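Local coordinates for restriction endonuclease UbaLAI (Unidentified, PDB 5O63), which cleaves DNA as a monomeric Type IIE restriction endonuclease, its N-terminal B3 domain recognising and binding the cognate sequence, at residues E45-F50 and L79-Y84; P31-D34 and G39-V42. All coordinates share one frame; numbering follows the deposited sequence.

Interaction 1 of 2, residues E45-F50 and L79-Y84. With nucleotides of chain C.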
# COMPACT_ATOMS: atom_id res chain seq x y z
N GLU A 45 -0.42 -2.99 -13.43
CA GLU A 45 0.81 -2.23 -13.53
C GLU A 45 1.54 -2.15 -12.20
O GLU A 45 2.71 -1.76 -12.15
CB GLU A 45 0.53 -0.82 -14.07
CG GLU A 45 0.20 -0.81 -15.53
N ALA A 46 0.87 -2.48 -11.10
CA ALA A 46 1.57 -2.47 -9.82
C ALA A 46 2.08 -3.85 -9.37
O ALA A 46 2.71 -3.95 -8.35
CB ALA A 46 0.68 -1.86 -8.73
N TYR A 47 1.87 -4.91 -10.15
CA TYR A 47 2.39 -6.22 -9.75
C TYR A 47 3.91 -6.21 -9.48
O TYR A 47 4.39 -6.78 -8.49
CB TYR A 47 2.11 -7.29 -10.84
CG TYR A 47 0.65 -7.71 -11.03
CD1 TYR A 47 -0.37 -7.15 -10.28
CD2 TYR A 47 0.32 -8.67 -11.99
CE1 TYR A 47 -1.70 -7.57 -10.46
CE2 TYR A 47 -0.98 -9.08 -12.19
CZ TYR A 47 -1.99 -8.53 -11.42
OH TYR A 47 -3.27 -8.97 -11.66
N SER A 48 4.67 -5.53 -10.33
CA SER A 48 6.12 -5.54 -10.18
C SER A 48 6.62 -4.83 -8.87
O SER A 48 7.79 -5.00 -8.48
CB SER A 48 6.78 -4.92 -11.42
OG SER A 48 6.42 -3.57 -11.60
N PHE A 49 5.76 -4.05 -8.21
CA PHE A 49 6.14 -3.37 -6.96
C PHE A 49 6.19 -4.40 -5.82
O PHE A 49 7.06 -4.35 -4.95
CB PHE A 49 5.12 -2.24 -6.61
CG PHE A 49 5.26 -1.69 -5.22
CD1 PHE A 49 4.49 -2.22 -4.19
CD2 PHE A 49 6.16 -0.68 -4.93
CE1 PHE A 49 4.60 -1.74 -2.90
CE2 PHE A 49 6.26 -0.16 -3.63
CZ PHE A 49 5.49 -0.72 -2.61
N PHE A 50 5.28 -5.36 -5.88
CA PHE A 50 5.22 -6.40 -4.86
C PHE A 50 6.21 -7.53 -5.07
O PHE A 50 6.84 -7.63 -6.13
CB PHE A 50 3.78 -6.93 -4.79
CG PHE A 50 2.85 -5.93 -4.21
CD1 PHE A 50 2.89 -5.64 -2.81
CD2 PHE A 50 2.02 -5.18 -5.04
CE1 PHE A 50 2.03 -4.66 -2.24
CE2 PHE A 50 1.16 -4.20 -4.50
CZ PHE A 50 1.13 -3.94 -3.12
N LEU A 79 1.46 -9.24 5.65
CA LEU A 79 0.35 -9.12 4.72
C LEU A 79 0.29 -10.32 3.83
O LEU A 79 1.33 -11.02 3.61
CB LEU A 79 0.57 -7.83 3.86
CG LEU A 79 0.53 -6.56 4.70
CD1 LEU A 79 0.69 -5.36 3.72
CD2 LEU A 79 -0.72 -6.45 5.60
N ALA A 80 -0.91 -10.58 3.28
CA ALA A 80 -1.07 -11.67 2.32
C ALA A 80 -1.25 -11.12 0.93
O ALA A 80 -1.93 -10.10 0.74
CB ALA A 80 -2.27 -12.61 2.68
N TYR A 81 -0.61 -11.76 -0.01
CA TYR A 81 -0.66 -11.35 -1.44
C TYR A 81 -1.34 -12.52 -2.17
O TYR A 81 -0.80 -13.67 -2.22
CB TYR A 81 0.76 -11.07 -1.90
CG TYR A 81 0.98 -10.61 -3.32
CD1 TYR A 81 -0.03 -9.98 -4.07
CD2 TYR A 81 2.25 -10.73 -3.91
CE1 TYR A 81 0.22 -9.53 -5.37
CE2 TYR A 81 2.49 -10.29 -5.20
CZ TYR A 81 1.47 -9.69 -5.91
OH TYR A 81 1.74 -9.27 -7.19
N LYS A 82 -2.56 -12.28 -2.65
CA LYS A 82 -3.41 -13.35 -3.16
C LYS A 82 -3.52 -13.36 -4.66
O LYS A 82 -3.73 -12.28 -5.25
CB LYS A 82 -4.82 -13.25 -2.55
CG LYS A 82 -4.87 -12.96 -1.04
CD LYS A 82 -4.38 -14.18 -0.19
CE LYS A 82 -5.31 -15.34 -0.36
NZ LYS A 82 -4.83 -16.44 0.54
N TYR A 83 -3.41 -14.52 -5.29
CA TYR A 83 -3.75 -14.68 -6.73
C TYR A 83 -5.02 -15.52 -6.81
O TYR A 83 -5.06 -16.64 -6.28
CB TYR A 83 -2.63 -15.37 -7.48
CG TYR A 83 -3.03 -15.83 -8.84
CD1 TYR A 83 -3.24 -14.93 -9.87
CD2 TYR A 83 -3.21 -17.20 -9.12
CE1 TYR A 83 -3.58 -15.36 -11.14
CE2 TYR A 83 -3.57 -17.63 -10.40
CZ TYR A 83 -3.76 -16.71 -11.40
OH TYR A 83 -4.13 -17.11 -12.66
N TYR A 84 -6.06 -15.00 -7.45
CA TYR A 84 -7.29 -15.73 -7.62
C TYR A 84 -7.52 -15.99 -9.09
O TYR A 84 -7.74 -15.05 -9.90
CB TYR A 84 -8.46 -14.99 -7.00
CG TYR A 84 -8.49 -15.11 -5.48
CD1 TYR A 84 -8.66 -16.35 -4.86
CD2 TYR A 84 -8.37 -13.98 -4.66
CE1 TYR A 84 -8.69 -16.45 -3.47
CE2 TYR A 84 -8.44 -14.07 -3.23
CZ TYR A 84 -8.59 -15.33 -2.67
OH TYR A 84 -8.63 -15.51 -1.31
P DC C 4 -8.31 -19.00 -0.11
OP1 DC C 4 -7.50 -20.26 -0.33
OP2 DC C 4 -7.71 -17.67 -0.52
O5' DC C 4 -9.70 -19.06 -0.87
C5' DC C 4 -10.50 -20.25 -0.65
C4' DC C 4 -11.88 -20.06 -1.22
O4' DC C 4 -12.52 -18.98 -0.52
C3' DC C 4 -11.96 -19.76 -2.72
O3' DC C 4 -12.39 -20.91 -3.33
C2' DC C 4 -13.05 -18.74 -2.81
C1' DC C 4 -13.40 -18.35 -1.39
N1 DC C 4 -13.27 -16.89 -1.22
C2 DC C 4 -14.44 -16.12 -1.35
O2 DC C 4 -15.52 -16.72 -1.58
N3 DC C 4 -14.36 -14.79 -1.16
C4 DC C 4 -13.18 -14.20 -0.96
N4 DC C 4 -13.18 -12.86 -0.87
C5 DC C 4 -11.96 -14.96 -0.82
C6 DC C 4 -12.06 -16.31 -1.00
P DC C 3 -6.55 -14.53 3.22
OP1 DC C 3 -5.29 -15.31 2.96
OP2 DC C 3 -6.81 -13.38 2.34
O5' DC C 3 -7.73 -15.58 2.99
C5' DC C 3 -7.61 -16.89 3.65
C4' DC C 3 -8.90 -17.67 3.43
O4' DC C 3 -9.99 -16.93 3.99
C3' DC C 3 -9.34 -17.90 2.02
O3' DC C 3 -8.63 -18.97 1.44
C2' DC C 3 -10.81 -18.29 2.20
C1' DC C 3 -11.20 -17.36 3.32
N1 DC C 3 -11.94 -16.14 2.89
C2 DC C 3 -13.29 -16.25 2.68
O2 DC C 3 -13.80 -17.38 2.72
N3 DC C 3 -14.00 -15.14 2.45
C4 DC C 3 -13.38 -13.93 2.32
N4 DC C 3 -14.15 -12.86 2.10
C5 DC C 3 -11.97 -13.77 2.52
C6 DC C 3 -11.29 -14.93 2.83
P DT C 5 -12.51 -21.06 -4.93
OP1 DT C 5 -12.79 -22.51 -5.11
OP2 DT C 5 -11.40 -20.34 -5.55
O5' DT C 5 -13.84 -20.25 -5.34
C5' DT C 5 -15.09 -20.81 -4.95
C4' DT C 5 -16.26 -19.92 -5.37
O4' DT C 5 -16.15 -18.65 -4.64
C3' DT C 5 -16.36 -19.58 -6.84
O3' DT C 5 -17.72 -19.53 -7.19
C2' DT C 5 -15.79 -18.15 -6.89
C1' DT C 5 -16.32 -17.62 -5.56
N1 DT C 5 -15.60 -16.47 -5.08
C2 DT C 5 -16.32 -15.35 -4.67
O2 DT C 5 -17.52 -15.34 -4.66
N3 DT C 5 -15.58 -14.27 -4.30
C4 DT C 5 -14.20 -14.18 -4.29
O4 DT C 5 -13.63 -13.17 -3.95
C5 DT C 5 -13.48 -15.41 -4.69
C7 DT C 5 -11.97 -15.42 -4.69
C6 DT C 5 -14.21 -16.47 -5.06
O HOH W 1 4.45 -9.31 -7.67
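The hydroxyl of Y81 is gripped by two partners: water 1 lies 2.8 Å from Y81 OH, in the plane of the ring at its edge, and R90 NH1 makes a further hydrogen bond. The same water hydrogen-bonds the backbone carbonyl of Y47, with Y47 O 2.7 Å from its oxygen, so the polar link between the 45-50 loop and strand 75-84 is a bridging water, with no direct hydrogen bond. R90 also lies against the Y47 ring as a cation-pi partner, tying both tyrosines to one guanidinium.

Apolar packing supplies the rest. F50 CB sits 3.6 Å from Y81 CE2. The two rings meet obliquely, centroids 5.4 Å apart and planes at 41°. Y81 CG stands anti to its backbone N (chi1 -179°), which carries the ring off the strand to F50.

The other side of this strand meets DNA. The K82 chain is bent at chi2 and chi3, placing NZ 2.7 Å from OP1 of DC3 of chain C, with a weak bond to OP2 of DC4 of chain C. Y84 OH also donates to OP2 of DC4 of chain C, at a very short distance whose exact length is doubtful, while C7 of DT5 of chain C lies 3.4 Å above the centre of the Y84 ring, a CH-pi contact. The strand thus pairs an aromatic, water-bridged interior with a phosphate-binding exterior, and the K82 ammonium probably offsets backbone charge on successive nucleotides.

Interaction 2 of 2, residues P31-D34 and G39-V42. With nucleotides of chain D.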
# COMPACT_ATOMS: atom_id res chain seq x y z
N PRO A 31 -14.84 1.54 -3.73
CA PRO A 31 -15.71 1.18 -2.61
C PRO A 31 -15.62 -0.31 -2.31
O PRO A 31 -15.74 -0.69 -1.09
CB PRO A 31 -17.11 1.58 -3.09
CG PRO A 31 -16.76 2.93 -3.88
CD PRO A 31 -15.53 2.50 -4.65
N ASN A 32 -15.40 -1.15 -3.32
CA ASN A 32 -15.35 -2.61 -3.00
C ASN A 32 -14.14 -2.99 -2.19
O ASN A 32 -14.21 -4.02 -1.48
CB ASN A 32 -15.32 -3.46 -4.27
CG ASN A 32 -15.95 -4.84 -4.04
OD1 ASN A 32 -17.07 -4.93 -3.58
ND2 ASN A 32 -15.19 -5.88 -4.32
N ASP A 33 -13.05 -2.24 -2.29
CA ASP A 33 -11.79 -2.59 -1.55
C ASP A 33 -11.99 -2.49 -0.07
O ASP A 33 -12.75 -1.65 0.40
CB ASP A 33 -10.70 -1.61 -1.96
CG ASP A 33 -10.13 -1.82 -3.35
OD1 ASP A 33 -10.05 -2.92 -3.89
OD2 ASP A 33 -9.65 -0.73 -3.88
N ASP A 34 -11.29 -3.35 0.73
CA ASP A 34 -11.29 -3.20 2.17
C ASP A 34 -10.05 -4.01 2.68
O ASP A 34 -9.21 -4.37 1.89
CB ASP A 34 -12.60 -3.65 2.78
CG ASP A 34 -12.94 -5.09 2.42
OD1 ASP A 34 -12.05 -5.96 2.29
OD2 ASP A 34 -14.15 -5.33 2.09
N GLY A 39 -10.30 -7.27 0.20
CA GLY A 39 -8.88 -6.93 -0.03
C GLY A 39 -8.74 -5.64 -0.81
O GLY A 39 -9.76 -5.01 -1.16
N VAL A 40 -7.51 -5.28 -1.05
CA VAL A 40 -7.24 -4.16 -1.94
C VAL A 40 -6.81 -4.78 -3.26
O VAL A 40 -5.80 -5.48 -3.35
CB VAL A 40 -6.17 -3.23 -1.37
CG1 VAL A 40 -5.74 -2.21 -2.46
CG2 VAL A 40 -6.74 -2.51 -0.14
N LEU A 41 -7.56 -4.44 -4.33
CA LEU A 41 -7.28 -5.01 -5.63
C LEU A 41 -6.00 -4.34 -6.22
O LEU A 41 -5.87 -3.12 -6.14
CB LEU A 41 -8.49 -4.79 -6.60
CG LEU A 41 -8.27 -5.42 -7.98
CD1 LEU A 41 -8.23 -6.97 -7.94
CD2 LEU A 41 -9.49 -4.93 -8.86
N VAL A 42 -5.06 -5.17 -6.68
CA VAL A 42 -3.77 -4.66 -7.17
C VAL A 42 -3.88 -4.47 -8.68
O VAL A 42 -4.12 -5.43 -9.39
CB VAL A 42 -2.61 -5.63 -6.87
CG1 VAL A 42 -1.28 -5.02 -7.33
CG2 VAL A 42 -2.54 -5.91 -5.33
P DC D 4 -16.41 -0.51 -7.27
OP1 DC D 4 -17.15 0.81 -7.25
OP2 DC D 4 -15.42 -0.78 -6.13
O5' DC D 4 -17.42 -1.72 -7.24
C5' DC D 4 -18.56 -1.71 -8.23
C4' DC D 4 -19.40 -2.93 -8.06
O4' DC D 4 -18.62 -4.10 -8.40
C3' DC D 4 -19.84 -3.14 -6.60
O3' DC D 4 -21.28 -3.18 -6.58
C2' DC D 4 -19.27 -4.52 -6.22
C1' DC D 4 -19.07 -5.14 -7.63
N1 DC D 4 -18.02 -6.17 -7.64
C2 DC D 4 -18.39 -7.52 -7.70
O2 DC D 4 -19.61 -7.85 -7.85
N3 DC D 4 -17.41 -8.46 -7.67
C4 DC D 4 -16.11 -8.11 -7.52
N4 DC D 4 -15.20 -9.10 -7.44
C5 DC D 4 -15.70 -6.71 -7.45
C6 DC D 4 -16.69 -5.79 -7.48
P DA D 5 -22.07 -3.16 -5.17
OP1 DA D 5 -23.49 -2.77 -5.50
OP2 DA D 5 -21.32 -2.41 -4.14
O5' DA D 5 -22.05 -4.68 -4.70
C5' DA D 5 -22.71 -5.66 -5.51
C4' DA D 5 -22.41 -7.04 -5.01
O4' DA D 5 -21.02 -7.31 -5.20
C3' DA D 5 -22.63 -7.27 -3.53
O3' DA D 5 -23.94 -7.81 -3.36
C2' DA D 5 -21.49 -8.30 -3.18
C1' DA D 5 -20.78 -8.50 -4.52
N9 DA D 5 -19.33 -8.68 -4.38
C8 DA D 5 -18.35 -7.70 -4.32
N7 DA D 5 -17.14 -8.18 -4.24
C5 DA D 5 -17.33 -9.56 -4.23
C6 DA D 5 -16.43 -10.66 -4.13
N6 DA D 5 -15.10 -10.52 -4.02
N1 DA D 5 -16.97 -11.91 -4.18
C2 DA D 5 -18.29 -12.03 -4.29
N3 DA D 5 -19.24 -11.09 -4.40
C4 DA D 5 -18.68 -9.86 -4.39
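D33 and D34 bind the start of strand 40-41 in the B3 fold, where D34 OD1 forms an Asx turn with G36 N at the start of the loop that leads to G39. Backbone pairing is limited to D34 N, which donates to G39 O at 2.9 Å.

Two carboxylates do the remaining hydrogen bonding. D33 OD1 accepts L41 N at 3.0 Å, the donor approaching from above the carboxylate plane, 49° out of it, on a nearly straight N-H...O path of 164°. D34 OD1 takes G39 N at 3.0 Å, again from above its plane, and with G36 N and H38 N is met by three backbone N-H groups. The second oxygens form salt bridges: D33 OD2 with K27 NZ, D34 OD2 with R102 NH2. With an alanine at D33, the L41 N-H would probably be left without this acceptor and the K27 ammonium without its carboxylate mate.

DNA contacts come from the preceding residue, N32. Its backbone N donates to OP2 of DC4 of chain D at 2.8 Å. The side chain also meets a base, consistent with a part in recognition: CG lies anti to the backbone N (chi1 -152°), and N32 ND2 donates to N7 of DA5 of chain D, 3.0 Å away.

In the fold
Both contacts are buried and involve strands of one sheet, with centres about 12 Å apart, and the chain completes interaction 2 before it enters interaction 1. They meet at V42: its O lies 3.4 Å from Y47 CE1, and its CG1 packs on the F50 ring. Strand 89-93 lies between strands 40-41 and 75-84 in the sheet, so the two contacts are separated by one strand. Their chemistry differs with place. Interaction 1 packs F50 and Y47 of a loop against Y81 on strand 75-84, with water as its polar link; interaction 2 is a turn held by two carboxylates at an edge strand, rich in direct bonds. Each also adjoins DNA, through nucleotides of different strands, chain C and chain D.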